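Local coordinates for protein quinone oxidoreductase 1 (Escherichia coli, PDB 1QOR) that catalyses the NADPH-dependent one-electron reduction of quinones to semiquinones, working as a homodimer of the zinc-containing alcohol dehydrogenase family, at residues L234-G239 / Y260-S265; R224-L229 / G251-K256. All coordinates share one frame; numbering follows the deposited sequence.

Interaction 1 of 2, residues L234-G239 / Y260-S265. With NDP (NADPH dihydro-nicotinamide-adenine-dinucleotide phosphate), chain D; SO4 (sulfate ion), chain C.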
ATOM      1  N   LEU A 234       3.997   6.911  -1.641  1.00 19.69           N
ATOM      2  CA  LEU A 234       2.767   6.414  -1.042  1.00 19.03           C
ATOM      3  C   LEU A 234       1.527   7.030  -1.608  1.00 19.62           C
ATOM      4  O   LEU A 234       1.379   8.244  -1.560  1.00 20.98           O
ATOM      5  CB  LEU A 234       2.775   6.662   0.452  1.00 17.12           C
ATOM      6  CG  LEU A 234       1.489   6.292   1.214  1.00 18.84           C
ATOM      7  CD1 LEU A 234       1.230   4.751   1.337  1.00 16.33           C
ATOM      8  CD2 LEU A 234       1.610   6.918   2.604  1.00 18.16           C
ATOM      9  N   MET A 235       0.627   6.194  -2.127  1.00 20.03           N
ATOM     10  CA  MET A 235      -0.637   6.646  -2.684  1.00 20.14           C
ATOM     11  C   MET A 235      -1.716   6.412  -1.615  1.00 20.35           C
ATOM     12  O   MET A 235      -1.898   5.260  -1.162  1.00 20.13           O
ATOM     13  CB  MET A 235      -0.946   5.875  -3.984  1.00 20.15           C
ATOM     14  CG  MET A 235      -2.390   5.963  -4.469  1.00 22.22           C
ATOM     15  SD  MET A 235      -2.892   7.632  -4.954  1.00 23.35           S
ATOM     16  CE  MET A 235      -4.373   7.394  -5.975  1.00 23.92           C
ATOM     17  N   VAL A 236      -2.348   7.497  -1.135  1.00 18.84           N
ATOM     18  CA  VAL A 236      -3.416   7.410  -0.141  1.00 16.63           C
ATOM     19  C   VAL A 236      -4.778   7.585  -0.806  1.00 18.05           C
ATOM     20  O   VAL A 236      -5.163   8.696  -1.192  1.00 18.16           O
ATOM     21  CB  VAL A 236      -3.222   8.435   1.010  1.00 16.98           C
ATOM     22  CG1 VAL A 236      -4.290   8.209   2.145  1.00 14.96           C
ATOM     23  CG2 VAL A 236      -1.794   8.303   1.599  1.00 14.76           C
ATOM     24  N   SER A 237      -5.465   6.469  -1.070  1.00 17.94           N
ATOM     25  CA  SER A 237      -6.795   6.506  -1.688  1.00 18.44           C
ATOM     26  C   SER A 237      -7.803   6.565  -0.525  1.00 19.24           C
ATOM     27  O   SER A 237      -7.975   5.584   0.206  1.00 19.55           O
ATOM     28  CB  SER A 237      -6.998   5.245  -2.504  1.00 19.52           C
ATOM     29  OG  SER A 237      -8.219   5.319  -3.218  1.00 22.01           O
ATOM     30  N   PHE A 238      -8.458   7.713  -0.315  1.00 18.98           N
ATOM     31  CA  PHE A 238      -9.331   7.836   0.846  1.00 16.07           C
ATOM     32  C   PHE A 238     -10.716   8.342   0.549  1.00 16.89           C
ATOM     33  O   PHE A 238     -11.416   8.778   1.452  1.00 18.24           O
ATOM     34  CB  PHE A 238      -8.627   8.681   1.946  1.00 15.72           C
ATOM     35  CG  PHE A 238      -8.606  10.182   1.686  1.00 15.72           C
ATOM     36  CD1 PHE A 238      -7.631  10.748   0.877  1.00 16.56           C
ATOM     37  CD2 PHE A 238      -9.550  11.020   2.298  1.00 17.21           C
ATOM     38  CE1 PHE A 238      -7.572  12.127   0.671  1.00 18.43           C
ATOM     39  CE2 PHE A 238      -9.526  12.402   2.107  1.00 20.49           C
ATOM     40  CZ  PHE A 238      -8.531  12.968   1.290  1.00 20.46           C
ATOM     41  N   GLY A 239     -11.115   8.288  -0.715  1.00 17.14           N
ATOM     42  CA  GLY A 239     -12.440   8.740  -1.095  1.00 16.98           C
ATOM     43  C   GLY A 239     -12.857   8.054  -2.395  1.00 19.09           C
ATOM     44  O   GLY A 239     -12.041   7.410  -3.048  1.00 17.39           O
ATOM     45  N   TYR A 260       3.561   2.186  -2.722  1.00 18.64           N
ATOM     46  CA  TYR A 260       2.712   1.713  -1.642  1.00 18.45           C
ATOM     47  C   TYR A 260       1.335   2.387  -1.834  1.00 18.47           C
ATOM     48  O   TYR A 260       1.214   3.464  -2.440  1.00 18.53           O
ATOM     49  CB  TYR A 260       3.218   2.098  -0.282  1.00 16.65           C
ATOM     50  CG  TYR A 260       4.523   1.489   0.149  1.00 17.64           C
ATOM     51  CD1 TYR A 260       5.734   1.907  -0.407  1.00 17.20           C
ATOM     52  CD2 TYR A 260       4.574   0.597   1.229  1.00 17.37           C
ATOM     53  CE1 TYR A 260       6.947   1.472   0.108  1.00 15.17           C
ATOM     54  CE2 TYR A 260       5.800   0.151   1.750  1.00 13.54           C
ATOM     55  CZ  TYR A 260       6.955   0.598   1.184  1.00 14.89           C
ATOM     56  OH  TYR A 260       8.130   0.177   1.700  1.00 14.17           O
ATOM     57  N   VAL A 261       0.281   1.680  -1.444  1.00 18.64           N
ATOM     58  CA  VAL A 261      -1.054   2.240  -1.477  1.00 18.27           C
ATOM     59  C   VAL A 261      -1.798   1.790  -0.211  1.00 17.89           C
ATOM     60  O   VAL A 261      -1.563   0.691   0.320  1.00 15.50           O
ATOM     61  CB  VAL A 261      -1.806   1.937  -2.800  1.00 19.30           C
ATOM     62  CG1 VAL A 261      -1.847   0.486  -3.053  1.00 24.49           C
ATOM     63  CG2 VAL A 261      -3.252   2.479  -2.731  1.00 20.26           C
ATOM     64  N   THR A 262      -2.636   2.674   0.321  1.00 17.49           N
ATOM     65  CA  THR A 262      -3.398   2.360   1.510  1.00 17.42           C
ATOM     66  C   THR A 262      -4.738   2.990   1.276  1.00 18.41           C
ATOM     67  O   THR A 262      -4.840   3.920   0.469  1.00 17.11           O
ATOM     68  CB  THR A 262      -2.759   2.908   2.797  1.00 18.78           C
ATOM     69  OG1 THR A 262      -3.558   2.521   3.933  1.00 18.76           O
ATOM     70  CG2 THR A 262      -2.635   4.456   2.746  1.00 20.27           C
ATOM     71  N   ARG A 263      -5.788   2.359   1.812  1.00 18.42           N
ATOM     72  CA  ARG A 263      -7.146   2.878   1.662  1.00 18.78           C
ATOM     73  C   ARG A 263      -7.684   2.964   3.095  1.00 19.80           C
ATOM     74  O   ARG A 263      -8.312   2.037   3.592  1.00 19.98           O
ATOM     75  CB  ARG A 263      -7.984   1.950   0.792  1.00 16.53           C
ATOM     76  CG  ARG A 263      -9.137   2.654   0.086  1.00 15.57           C
ATOM     77  CD  ARG A 263     -10.027   3.486   1.056  1.00 17.70           C
ATOM     78  NE  ARG A 263     -11.095   4.198   0.347  1.00 17.13           N
ATOM     79  CZ  ARG A 263     -11.957   5.029   0.928  1.00 15.90           C
ATOM     80  NH1 ARG A 263     -11.884   5.281   2.234  1.00 16.16           N
ATOM     81  NH2 ARG A 263     -12.928   5.568   0.203  1.00 15.98           N
ATOM     82  N   PRO A 264      -7.435   4.098   3.774  1.00 19.76           N
ATOM     83  CA  PRO A 264      -7.870   4.309   5.161  1.00 19.60           C
ATOM     84  C   PRO A 264      -9.289   4.859   5.368  1.00 19.54           C
ATOM     85  O   PRO A 264      -9.931   5.386   4.447  1.00 17.79           O
ATOM     86  CB  PRO A 264      -6.825   5.307   5.672  1.00 17.67           C
ATOM     87  CG  PRO A 264      -6.704   6.233   4.481  1.00 18.03           C
ATOM     88  CD  PRO A 264      -6.710   5.292   3.269  1.00 18.87           C
ATOM     89  N   SER A 265      -9.758   4.719   6.604  1.00 20.23           N
ATOM     90  CA  SER A 265     -11.052   5.233   7.005  1.00 21.03           C
ATOM     91  C   SER A 265     -10.823   5.744   8.427  1.00 21.40           C
ATOM     92  O   SER A 265      -9.822   5.408   9.073  1.00 19.75           O
ATOM     93  CB  SER A 265     -12.147   4.152   6.953  1.00 19.37           C
ATOM     94  OG  SER A 265     -12.003   3.261   8.037  1.00 22.62           O
TER
HETATM   95  PA  NDP D 350     -16.229  17.589  -0.732  1.00 20.74           P
HETATM   96  O1A NDP D 350     -16.891  18.746  -0.077  1.00 20.09           O
HETATM   97  O2A NDP D 350     -14.750  17.612  -0.887  1.00 21.04           O
HETATM   98  O5B NDP D 350     -16.915  17.251  -2.080  1.00 17.48           O
HETATM   99  C5B NDP D 350     -16.366  16.368  -3.023  1.00 19.51           C
HETATM  100  C4B NDP D 350     -15.564  17.158  -4.012  1.00 21.72           C
HETATM  101  O4B NDP D 350     -14.867  16.135  -4.709  1.00 23.60           O
HETATM  102  C3B NDP D 350     -16.334  17.931  -5.091  1.00 23.09           C
HETATM  103  O3B NDP D 350     -16.716  19.234  -4.577  1.00 20.88           O
HETATM  104  C2B NDP D 350     -15.396  17.849  -6.286  1.00 22.16           C
HETATM  105  O2B NDP D 350     -14.566  19.004  -6.276  1.00 23.51           O
HETATM  106  C1B NDP D 350     -14.574  16.508  -6.049  1.00 22.07           C
HETATM  107  N9A NDP D 350     -14.997  15.617  -7.140  1.00 22.32           N
HETATM  108  C8A NDP D 350     -14.257  15.158  -8.151  1.00 21.15           C
HETATM  109  N7A NDP D 350     -15.014  14.412  -8.965  1.00 20.68           N
HETATM  110  C5A NDP D 350     -16.211  14.437  -8.423  1.00 21.42           C
HETATM  111  C6A NDP D 350     -17.339  13.818  -8.947  1.00 21.51           C
HETATM  112  N6A NDP D 350     -17.322  13.114 -10.072  1.00 20.06           N
HETATM  113  N1A NDP D 350     -18.464  13.985  -8.250  1.00 21.55           N
HETATM  114  C2A NDP D 350     -18.523  14.709  -7.098  1.00 23.54           C
HETATM  115  N3A NDP D 350     -17.433  15.303  -6.608  1.00 23.95           N
HETATM  116  C4A NDP D 350     -16.251  15.179  -7.280  1.00 22.23           C
HETATM  117  O3  NDP D 350     -16.570  16.390   0.256  1.00 20.67           O
HETATM  118  PN  NDP D 350     -16.134  15.966   1.715  1.00 21.45           P
HETATM  119  O1N NDP D 350     -15.189  16.960   2.340  1.00 21.22           O
HETATM  120  O2N NDP D 350     -17.368  15.546   2.479  1.00 20.88           O
HETATM  121  O5D NDP D 350     -15.301  14.598   1.331  1.00 22.09           O
HETATM  122  C5D NDP D 350     -14.191  14.543   0.445  1.00 20.51           C
HETATM  123  C4D NDP D 350     -13.806  13.131   0.153  1.00 22.98           C
HETATM  124  O4D NDP D 350     -13.200  12.523   1.317  1.00 22.60           O
HETATM  125  C3D NDP D 350     -14.983  12.244  -0.236  1.00 23.60           C
HETATM  126  O3D NDP D 350     -14.607  11.372  -1.306  1.00 22.73           O
HETATM  127  C2D NDP D 350     -15.231  11.466   1.075  1.00 22.12           C
HETATM  128  O2D NDP D 350     -15.904  10.254   0.843  1.00 23.76           O
HETATM  129  C1D NDP D 350     -13.845  11.217   1.596  1.00 22.21           C
HETATM  130  N1N NDP D 350     -13.583  11.091   3.055  1.00 19.20           N
HETATM  131  C2N NDP D 350     -12.816  10.049   3.515  1.00 14.72           C
HETATM  132  C3N NDP D 350     -12.577   9.958   4.875  1.00 18.38           C
HETATM  133  C7N NDP D 350     -11.702   8.844   5.435  1.00 18.85           C
HETATM  134  O7N NDP D 350     -11.446   8.780   6.632  1.00 18.10           O
HETATM  135  N7N NDP D 350     -11.256   7.990   4.538  1.00 19.60           N
HETATM  136  C4N NDP D 350     -13.080  10.889   5.768  1.00 18.79           C
HETATM  137  C5N NDP D 350     -13.858  11.947   5.280  1.00 19.64           C
HETATM  138  C6N NDP D 350     -14.107  12.029   3.921  1.00 19.02           C
HETATM  139  P2B NDP D 350     -13.937  19.620  -7.690  1.00 24.17           P
HETATM  140  O1X NDP D 350     -12.942  20.618  -7.243  1.00 24.60           O
HETATM  141  O2X NDP D 350     -13.333  18.477  -8.386  1.00 26.23           O
HETATM  142  O3X NDP D 350     -15.121  20.169  -8.379  1.00 25.09           O
HETATM  143  S   SO4 C 328     -15.091   7.440   2.917  1.00 31.69           S
HETATM  144  O1  SO4 C 328     -15.423   6.955   1.685  1.00 34.70           O
HETATM  145  O2  SO4 C 328     -15.777   8.724   3.153  1.00 33.15           O
HETATM  146  O3  SO4 C 328     -13.702   7.303   3.143  1.00 34.58           O
HETATM  147  O4  SO4 C 328     -15.427   6.724   4.009  1.00 36.86           O
HETATM  148  O   HOH W   1     -10.809   4.966  -2.391  1.00 18.37           O
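Arg263 lays its guanidinium against the backbone of Phe238 and Gly239, with Phe238 C and Gly239 N each 3.4 Å above one face of the flat group. CG stands anti to the backbone N (chi1 -154°), and the chain runs past Ser237 O, 3.1 Å from Arg263 CD. Several partners help to hold the group: NH1 donates to Pro264 O (3.0 Å), NE donates to a water shared with Ser237 OG and Gly239 O, and in this crystal a sulfate ion, probably from the crystallisation liquor, accepts from NH1 (O3) and NH2 (O1). Pro264 O also accepts from the carboxamide N7N of NADPH at 2.9 Å. The Pro264 ring packs with its CG on Val236 CG1 (3.9 Å), crossing that side chain at about a right angle, and on Phe238 CB. Parallel pairing sets these groups in place: Met235 N donates to Tyr260 O (2.8 Å, N-H...O angle 171°), Thr262 N to Met235 O, and Ser237 N to Thr262 O. Thr262 OG1 hydrogen-bonds to Leu259 O of the second subunit, whose antiparallel strand continues the sheet. Neighbouring parallel strands with a nicotinamide held beyond their C-terminal ends are characteristic of the Rossmann fold, here in a medium-chain dehydrogenase.

Interaction 2 of 2, residues R224-L229 / G251-K256; sequences RSLDCL and GILNQK
Asp227 and Lys256 form the polar half of the contact, a salt bridge in which Lys256 NZ donates to Asp227 OD1 at 3.0 Å. The ammonium comes from above the carboxylate plane, 50° out of it, and favours one oxygen, since NZ lies 3.8 Å from Asp227 OD2. The turn at chi4 (-73°) sets NZ beside the carboxylate. Lys256 CE itself comes within 3.2 Å of Asp227 OD1. A water lies within hydrogen-bonding distance of both Leu229 O and Lys256 O. The apolar half centres on Leu226. Its CB meets the lysine's aliphatic part, at 3.9 Å from Lys256 CG, while CD1 approaches Ile252 CD1 at 4.2 Å, the two side chains crossing at about a right angle. Leu226 CD2 faces Leu253 CD2 more loosely, at 4.5 Å. An alanine in place of Lys256 would probably leave the Asp227 carboxylate without its cationic mate and open a gap beside Leu226 CB. Leu226 also packs on Met235 of strand 233-237 and on Leu259, and Leu253 packs on Arg263 of the second subunit. The contact thus joins the C-terminal end of helix 222-227 to the short helix 251-255 and the residue that follows it, and its chemistry implies modest apolar packing with a single salt bridge at its partly exposed side.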
ATOM      1  N   ARG A 224      -3.522   8.956 -13.100  1.00 24.61           N
ATOM      2  CA  ARG A 224      -2.795  10.230 -13.040  1.00 23.91           C
ATOM      3  C   ARG A 224      -2.030  10.392 -11.705  1.00 22.35           C
ATOM      4  O   ARG A 224      -0.825  10.683 -11.711  1.00 21.94           O
ATOM      5  CB  ARG A 224      -3.732  11.419 -13.341  1.00 24.07           C
ATOM      6  CG  ARG A 224      -4.060  11.496 -14.833  1.00 25.78           C
ATOM      7  CD  ARG A 224      -5.066  12.578 -15.247  1.00 28.00           C
ATOM      8  NE  ARG A 224      -6.372  12.377 -14.632  1.00 30.68           N
ATOM      9  CZ  ARG A 224      -7.300  13.327 -14.504  1.00 32.48           C
ATOM     10  NH1 ARG A 224      -7.081  14.551 -14.974  1.00 33.73           N
ATOM     11  NH2 ARG A 224      -8.402  13.094 -13.796  1.00 33.44           N
ATOM     12  N   SER A 225      -2.665  10.018 -10.587  1.00 20.78           N
ATOM     13  CA  SER A 225      -2.019  10.127  -9.296  1.00 18.90           C
ATOM     14  C   SER A 225      -0.805   9.214  -9.149  1.00 21.69           C
ATOM     15  O   SER A 225       0.241   9.629  -8.598  1.00 20.67           O
ATOM     16  CB  SER A 225      -3.016   9.875  -8.203  1.00 18.53           C
ATOM     17  OG  SER A 225      -3.954  10.942  -8.144  1.00 17.40           O
ATOM     18  N   LEU A 226      -0.909   7.971  -9.650  1.00 22.26           N
ATOM     19  CA  LEU A 226       0.228   7.057  -9.551  1.00 22.58           C
ATOM     20  C   LEU A 226       1.424   7.626 -10.349  1.00 22.61           C
ATOM     21  O   LEU A 226       2.589   7.493  -9.945  1.00 22.26           O
ATOM     22  CB  LEU A 226      -0.163   5.657 -10.049  1.00 23.20           C
ATOM     23  CG  LEU A 226      -1.248   4.940  -9.204  1.00 24.31           C
ATOM     24  CD1 LEU A 226      -1.533   3.564  -9.812  1.00 24.42           C
ATOM     25  CD2 LEU A 226      -0.823   4.781  -7.741  1.00 22.07           C
ATOM     26  N   ASP A 227       1.115   8.275 -11.471  1.00 22.51           N
ATOM     27  CA  ASP A 227       2.120   8.905 -12.301  1.00 23.70           C
ATOM     28  C   ASP A 227       2.780  10.151 -11.644  1.00 23.93           C
ATOM     29  O   ASP A 227       3.802  10.627 -12.143  1.00 25.80           O
ATOM     30  CB  ASP A 227       1.517   9.289 -13.654  1.00 24.55           C
ATOM     31  CG  ASP A 227       1.464   8.119 -14.625  1.00 26.99           C
ATOM     32  OD1 ASP A 227       2.253   7.154 -14.458  1.00 26.37           O
ATOM     33  OD2 ASP A 227       0.636   8.169 -15.572  1.00 29.05           O
ATOM     34  N   CYS A 228       2.237  10.666 -10.538  1.00 22.11           N
ATOM     35  CA  CYS A 228       2.838  11.842  -9.868  1.00 21.37           C
ATOM     36  C   CYS A 228       3.736  11.431  -8.737  1.00 21.33           C
ATOM     37  O   CYS A 228       4.262  12.278  -8.025  1.00 21.21           O
ATOM     38  CB  CYS A 228       1.762  12.757  -9.284  1.00 16.93           C
ATOM     39  SG  CYS A 228       0.737  13.432 -10.571  1.00 20.24           S
ATOM     40  N   LEU A 229       4.017  10.140  -8.638  1.00 21.63           N
ATOM     41  CA  LEU A 229       4.776   9.648  -7.490  1.00 21.36           C
ATOM     42  C   LEU A 229       6.197   9.202  -7.719  1.00 20.75           C
ATOM     43  O   LEU A 229       6.505   8.641  -8.747  1.00 20.95           O
ATOM     44  CB  LEU A 229       3.975   8.492  -6.864  1.00 20.59           C
ATOM     45  CG  LEU A 229       3.287   8.418  -5.487  1.00 21.41           C
ATOM     46  CD1 LEU A 229       3.213   9.646  -4.652  1.00 16.32           C
ATOM     47  CD2 LEU A 229       1.937   7.730  -5.692  1.00 19.96           C
ATOM     48  N   GLY A 251       0.281  -5.484 -10.333  1.00 20.92           N
ATOM     49  CA  GLY A 251       1.486  -5.285 -11.107  1.00 20.56           C
ATOM     50  C   GLY A 251       1.725  -3.807 -11.366  1.00 21.79           C
ATOM     51  O   GLY A 251       2.876  -3.362 -11.346  1.00 21.31           O
ATOM     52  N   ILE A 252       0.651  -3.033 -11.554  1.00 21.71           N
ATOM     53  CA  ILE A 252       0.784  -1.597 -11.774  1.00 22.29           C
ATOM     54  C   ILE A 252       1.581  -0.856 -10.671  1.00 22.58           C
ATOM     55  O   ILE A 252       2.288   0.121 -10.993  1.00 21.59           O
ATOM     56  CB  ILE A 252      -0.571  -0.892 -12.014  1.00 23.77           C
ATOM     57  CG1 ILE A 252      -0.327   0.416 -12.801  1.00 25.10           C
ATOM     58  CG2 ILE A 252      -1.270  -0.567 -10.675  1.00 23.05           C
ATOM     59  CD1 ILE A 252      -1.639   1.129 -13.185  1.00 26.95           C
ATOM     60  N   LEU A 253       1.526  -1.312  -9.409  1.00 20.17           N
ATOM     61  CA  LEU A 253       2.314  -0.663  -8.355  1.00 20.29           C
ATOM     62  C   LEU A 253       3.827  -0.903  -8.577  1.00 21.31           C
ATOM     63  O   LEU A 253       4.729  -0.145  -8.114  1.00 19.83           O
ATOM     64  CB  LEU A 253       1.901  -1.190  -6.977  1.00 19.47           C
ATOM     65  CG  LEU A 253       0.417  -1.014  -6.680  1.00 19.36           C
ATOM     66  CD1 LEU A 253      -0.006  -1.554  -5.248  1.00 18.01           C
ATOM     67  CD2 LEU A 253       0.145   0.514  -6.832  1.00 20.51           C
ATOM     68  N   ASN A 254       4.109  -2.013  -9.242  1.00 22.59           N
ATOM     69  CA  ASN A 254       5.487  -2.403  -9.536  1.00 23.35           C
ATOM     70  C   ASN A 254       5.978  -1.503 -10.689  1.00 23.36           C
ATOM     71  O   ASN A 254       7.007  -0.812 -10.568  1.00 21.98           O
ATOM     72  CB  ASN A 254       5.515  -3.877  -9.961  1.00 23.42           C
ATOM     73  CG  ASN A 254       6.928  -4.401 -10.248  1.00 25.40           C
ATOM     74  OD1 ASN A 254       7.084  -5.574 -10.599  1.00 27.10           O
ATOM     75  ND2 ASN A 254       7.946  -3.579 -10.056  1.00 23.89           N
ATOM     76  N   GLN A 255       5.226  -1.511 -11.781  1.00 23.53           N
ATOM     77  CA  GLN A 255       5.566  -0.728 -12.947  1.00 26.39           C
ATOM     78  C   GLN A 255       5.756   0.738 -12.618  1.00 25.07           C
ATOM     79  O   GLN A 255       6.714   1.339 -13.042  1.00 24.09           O
ATOM     80  CB  GLN A 255       4.470  -0.821 -13.964  1.00 29.64           C
ATOM     81  CG  GLN A 255       4.301  -2.162 -14.548  1.00 38.81           C
ATOM     82  CD  GLN A 255       2.997  -2.226 -15.316  1.00 45.12           C
ATOM     83  OE1 GLN A 255       2.317  -3.276 -15.358  1.00 48.33           O
ATOM     84  NE2 GLN A 255       2.593  -1.075 -15.886  1.00 47.23           N
ATOM     85  N   LYS A 256       4.852   1.285 -11.819  1.00 24.46           N
ATOM     86  CA  LYS A 256       4.906   2.676 -11.456  1.00 23.93           C
ATOM     87  C   LYS A 256       5.996   3.040 -10.459  1.00 23.03           C
ATOM     88  O   LYS A 256       6.063   4.194 -10.045  1.00 24.64           O
ATOM     89  CB  LYS A 256       3.534   3.136 -10.975  1.00 24.88           C
ATOM     90  CG  LYS A 256       2.715   3.887 -12.030  1.00 28.57           C
ATOM     91  CD  LYS A 256       2.389   3.069 -13.234  1.00 31.84           C
ATOM     92  CE  LYS A 256       2.052   3.944 -14.456  1.00 31.92           C
ATOM     93  NZ  LYS A 256       0.718   4.579 -14.310  1.00 35.28           N
TER
HETATM   94  O   HOH W   2       8.203   6.153  -9.654  0.90 50.88           O

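Overall arrangement
Followed from the N terminus, the chain leaves helix 222-227, enters strand 233-237, passes through helix 251-255 and then reaches strand 260-262. The four segments alternate, so the contacts cross: interaction 2 closes the loop from 224-229 to 251-256, and interaction 1 that from 234-239 to 260-265. Interaction 1 joins the strands of a beta-alpha-beta unit, while interaction 2 ties its helix to the preceding one. Their centres are 13 Å apart, and apolar packing bridges them: Val261 CG1 lies 3.5 Å from Leu253 CD1, and Met235 CG 3.8 Å from Leu226 CD2. Interaction 1 reaches NADPH; interaction 2 lies away from it, and both touch the second subunit.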